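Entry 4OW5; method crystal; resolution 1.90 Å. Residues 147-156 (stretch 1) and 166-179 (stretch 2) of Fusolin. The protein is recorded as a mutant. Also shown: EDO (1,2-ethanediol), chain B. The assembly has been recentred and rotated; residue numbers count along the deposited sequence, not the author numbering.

Stretch 1 (147-156) SFFEIYITVP
Stretch 2 166-179: TWQQLINIFTGPIP

Strands 147-154 and 170-176 pair antiparallel, their N-to-C directions 137° apart; the two stretches, 147-156 and 166-179, together bury 1050 Å². Register follows from the backbone: Phe149 N to Gly176 O, Gly176 N to Phe149 O, Ile151 N to Phe174 O, Ile153 N to Ile171 O and Ile171 N to Ile153 O are each 2.9 Å hydrogen bonds. Between Ile151 and Tyr152 the register slips by one, a bulge: Ile151 O accepts from both Ile173 N (2.9 Å) and Phe174 N (3.3 Å, 135°), with Ile173 at phi/psi -120/-4. Beyond the strand, Val155 N donates to Gln169 O (2.7 Å).

Tyr152 (phi/psi -124/155; chi1 -58°, chi2 -99°) covers most, 108 Å². Asn172 ND2 lies over one ring face, 3.6 Å from Tyr152 CZ; over the opposite face Trp167 presents its edge, CZ3 3.7 Å from Tyr152 CZ, planes at 78°. A flat aromatic ring suits this slot, and Leu170 CD2 packs 3.9 Å from Tyr152 CB. Asn172 (chi1 t) is held by ND2 donating to Phe174 O (3.1 Å).

On the sheet face opposite Tyr152 and Asn172, Ile151 (m, t; 84 Å²) sets CB 4.0 Å from Phe174 CB, while Phe149 (chi1 -75°, chi2 80°; 83 Å²) brings CD1 within 3.6 Å of Ile178 CD1. Phe149, Ile151 and Ile178 are buried, and their apolar side chains need no polar partners. Gly176, at 151/176, has backbone angles that call for glycine.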

# COMPACT_ATOMS: atom_id res chain seq x y z
N SER A 147 -25.19 14.16 24.01
CA SER A 147 -24.39 14.24 22.80
C SER A 147 -24.57 13.01 21.97
O SER A 147 -25.21 12.03 22.39
CB SER A 147 -22.92 14.42 23.17
OG SER A 147 -22.44 13.25 23.82
N PHE A 148 -24.04 13.06 20.75
CA PHE A 148 -24.06 11.91 19.84
C PHE A 148 -22.82 11.95 18.96
O PHE A 148 -22.14 12.98 18.85
CB PHE A 148 -25.34 11.90 18.99
CG PHE A 148 -25.48 12.97 17.93
CD1 PHE A 148 -26.09 14.17 18.22
CD2 PHE A 148 -25.03 12.76 16.63
CE1 PHE A 148 -26.26 15.15 17.24
CE2 PHE A 148 -25.15 13.76 15.67
CZ PHE A 148 -25.83 14.91 15.96
N PHE A 149 -22.55 10.83 18.32
CA PHE A 149 -21.41 10.71 17.41
C PHE A 149 -21.83 10.33 16.04
O PHE A 149 -22.86 9.68 15.85
CB PHE A 149 -20.44 9.62 17.91
CG PHE A 149 -19.60 10.01 19.09
CD1 PHE A 149 -20.12 9.96 20.37
CD2 PHE A 149 -18.26 10.36 18.93
CE1 PHE A 149 -19.34 10.32 21.46
CE2 PHE A 149 -17.49 10.70 20.02
CZ PHE A 149 -18.04 10.72 21.27
N GLU A 150 -21.00 10.71 15.08
CA GLU A 150 -21.09 10.24 13.70
C GLU A 150 -19.71 9.85 13.31
O GLU A 150 -18.77 10.56 13.66
CB GLU A 150 -21.66 11.28 12.75
CG GLU A 150 -23.07 11.66 13.08
CD GLU A 150 -23.68 12.65 12.12
OE1 GLU A 150 -22.94 13.55 11.66
OE2 GLU A 150 -24.90 12.55 11.85
N ILE A 151 -19.56 8.70 12.65
CA ILE A 151 -18.26 8.23 12.19
C ILE A 151 -18.40 7.98 10.71
O ILE A 151 -19.39 7.38 10.27
CB ILE A 151 -17.76 6.98 12.95
CG1 ILE A 151 -17.79 7.21 14.48
CG2 ILE A 151 -16.36 6.54 12.46
CD1 ILE A 151 -17.37 5.97 15.32
N TYR A 152 -17.41 8.46 9.96
CA TYR A 152 -17.32 8.34 8.52
C TYR A 152 -16.03 7.69 8.10
O TYR A 152 -15.03 7.82 8.79
CB TYR A 152 -17.40 9.71 7.84
CG TYR A 152 -18.66 10.47 8.15
CD1 TYR A 152 -19.72 10.49 7.25
CD2 TYR A 152 -18.78 11.24 9.30
CE1 TYR A 152 -20.88 11.20 7.50
CE2 TYR A 152 -19.93 11.96 9.57
CZ TYR A 152 -21.00 11.92 8.68
OH TYR A 152 -22.15 12.62 8.89
N ILE A 153 -16.03 7.06 6.93
CA ILE A 153 -14.85 6.46 6.30
C ILE A 153 -14.73 7.04 4.89
O ILE A 153 -15.75 7.22 4.19
CB ILE A 153 -14.85 4.91 6.28
CG1 ILE A 153 -13.50 4.39 5.73
CG2 ILE A 153 -16.01 4.34 5.43
CD1 ILE A 153 -13.29 2.94 5.90
N THR A 154 -13.51 7.33 4.48
CA THR A 154 -13.29 7.83 3.13
C THR A 154 -13.67 6.75 2.07
O THR A 154 -13.55 5.55 2.31
CB THR A 154 -11.87 8.31 2.90
OG1 THR A 154 -10.96 7.35 3.45
CG2 THR A 154 -11.63 9.71 3.47
N VAL A 155 -14.14 7.23 0.94
CA VAL A 155 -14.50 6.41 -0.22
C VAL A 155 -13.24 5.69 -0.72
O VAL A 155 -12.15 6.21 -0.53
CB VAL A 155 -15.19 7.19 -1.37
CG1 VAL A 155 -16.52 7.80 -0.93
CG2 VAL A 155 -14.27 8.26 -1.97
N PRO A 156 -13.36 4.55 -1.43
CA PRO A 156 -12.14 3.86 -1.88
C PRO A 156 -11.20 4.66 -2.80
O PRO A 156 -10.01 4.41 -2.77
CB PRO A 156 -12.67 2.61 -2.59
CG PRO A 156 -14.07 2.44 -2.05
CD PRO A 156 -14.58 3.78 -1.74
N THR A 166 -13.09 15.69 1.96
CA THR A 166 -14.32 16.45 1.72
C THR A 166 -15.54 15.60 2.07
O THR A 166 -15.44 14.37 2.05
CB THR A 166 -14.40 16.90 0.24
OG1 THR A 166 -14.54 15.76 -0.59
CG2 THR A 166 -13.19 17.75 -0.19
N TRP A 167 -16.70 16.24 2.31
CA TRP A 167 -17.93 15.51 2.63
C TRP A 167 -18.33 14.57 1.47
O TRP A 167 -18.79 13.46 1.73
CB TRP A 167 -19.07 16.45 3.04
CG TRP A 167 -18.87 17.12 4.36
CD1 TRP A 167 -18.53 18.42 4.58
CD2 TRP A 167 -19.02 16.51 5.65
NE1 TRP A 167 -18.47 18.66 5.93
CE2 TRP A 167 -18.73 17.51 6.61
CE3 TRP A 167 -19.23 15.21 6.09
CZ2 TRP A 167 -18.79 17.26 7.98
CZ3 TRP A 167 -19.29 14.96 7.45
CH2 TRP A 167 -19.12 15.99 8.38
N GLN A 168 -18.02 14.95 0.20
CA GLN A 168 -18.35 14.10 -0.95
C GLN A 168 -17.48 12.83 -1.00
O GLN A 168 -17.85 11.91 -1.71
CB GLN A 168 -18.26 14.88 -2.28
CG GLN A 168 -19.32 15.97 -2.37
CD GLN A 168 -18.73 17.34 -2.04
OE1 GLN A 168 -17.83 17.48 -1.19
NE2 GLN A 168 -19.21 18.37 -2.70
N GLN A 169 -16.36 12.77 -0.25
CA GLN A 169 -15.53 11.57 -0.17
C GLN A 169 -15.74 10.75 1.10
O GLN A 169 -14.98 9.81 1.30
CB GLN A 169 -14.05 11.95 -0.23
CG GLN A 169 -13.66 12.52 -1.58
CD GLN A 169 -12.23 13.01 -1.49
OE1 GLN A 169 -11.94 14.00 -0.78
NE2 GLN A 169 -11.33 12.26 -2.09
N LEU A 170 -16.74 11.09 1.94
CA LEU A 170 -17.03 10.43 3.20
C LEU A 170 -18.35 9.64 3.18
O LEU A 170 -19.36 10.14 2.71
CB LEU A 170 -17.11 11.50 4.33
CG LEU A 170 -15.77 12.10 4.74
CD1 LEU A 170 -15.99 13.24 5.71
CD2 LEU A 170 -14.81 11.03 5.24
N ILE A 171 -18.33 8.43 3.73
CA ILE A 171 -19.46 7.52 3.86
C ILE A 171 -19.75 7.34 5.35
O ILE A 171 -18.85 6.91 6.08
CB ILE A 171 -19.13 6.12 3.23
CG1 ILE A 171 -18.83 6.23 1.71
CG2 ILE A 171 -20.30 5.14 3.48
CD1 ILE A 171 -18.05 5.06 1.21
N ASN A 172 -21.00 7.60 5.78
CA ASN A 172 -21.36 7.41 7.18
C ASN A 172 -21.43 5.91 7.51
O ASN A 172 -22.10 5.15 6.81
CB ASN A 172 -22.69 8.07 7.49
CG ASN A 172 -23.00 8.02 8.95
OD1 ASN A 172 -23.72 7.15 9.41
ND2 ASN A 172 -22.25 8.76 9.76
N ILE A 173 -20.73 5.49 8.55
CA ILE A 173 -20.73 4.09 9.00
C ILE A 173 -21.23 3.97 10.45
O ILE A 173 -21.41 2.85 10.90
CB ILE A 173 -19.36 3.40 8.85
CG1 ILE A 173 -18.27 4.05 9.70
CG2 ILE A 173 -18.99 3.31 7.36
CD1 ILE A 173 -16.91 3.35 9.65
N PHE A 174 -21.53 5.08 11.12
CA PHE A 174 -22.08 5.08 12.47
C PHE A 174 -22.74 6.42 12.79
O PHE A 174 -22.15 7.48 12.56
CB PHE A 174 -21.00 4.77 13.54
CG PHE A 174 -21.54 4.70 14.96
CD1 PHE A 174 -21.71 5.86 15.71
CD2 PHE A 174 -21.77 3.48 15.58
CE1 PHE A 174 -22.16 5.80 17.02
CE2 PHE A 174 -22.20 3.41 16.91
CZ PHE A 174 -22.44 4.58 17.61
N THR A 175 -23.93 6.37 13.38
CA THR A 175 -24.63 7.56 13.85
C THR A 175 -25.41 7.19 15.09
O THR A 175 -26.26 6.33 15.00
CB THR A 175 -25.59 8.12 12.80
OG1 THR A 175 -24.90 8.38 11.60
CG2 THR A 175 -26.30 9.37 13.29
N GLY A 176 -25.18 7.90 16.18
CA GLY A 176 -25.98 7.75 17.39
C GLY A 176 -25.23 8.07 18.66
O GLY A 176 -24.01 8.32 18.66
N PRO A 177 -25.92 8.02 19.80
CA PRO A 177 -25.21 8.22 21.08
C PRO A 177 -24.31 7.03 21.43
O PRO A 177 -24.49 5.91 20.90
CB PRO A 177 -26.35 8.41 22.09
CG PRO A 177 -27.48 7.69 21.51
CD PRO A 177 -27.35 7.74 20.02
N ILE A 178 -23.26 7.32 22.18
CA ILE A 178 -22.32 6.36 22.75
C ILE A 178 -22.30 6.66 24.26
O ILE A 178 -22.01 7.79 24.63
CB ILE A 178 -20.90 6.46 22.11
CG1 ILE A 178 -20.96 6.38 20.58
CG2 ILE A 178 -19.97 5.41 22.69
CD1 ILE A 178 -19.64 6.44 19.94
N PRO A 179 -22.68 5.74 25.18
CA PRO A 179 -22.65 6.11 26.60
C PRO A 179 -21.20 6.18 27.11
O PRO A 179 -20.31 5.51 26.59
CB PRO A 179 -23.43 4.98 27.27
CG PRO A 179 -23.10 3.78 26.42
CD PRO A 179 -23.08 4.33 25.00
C1 EDO B . -25.20 4.25 9.44
O1 EDO B . -24.96 4.75 8.14
C2 EDO B . -26.15 5.17 10.21
O2 EDO B . -27.07 5.78 9.33
O HOH W 1 -22.51 10.03 22.96
O HOH W 2 -25.67 10.43 9.75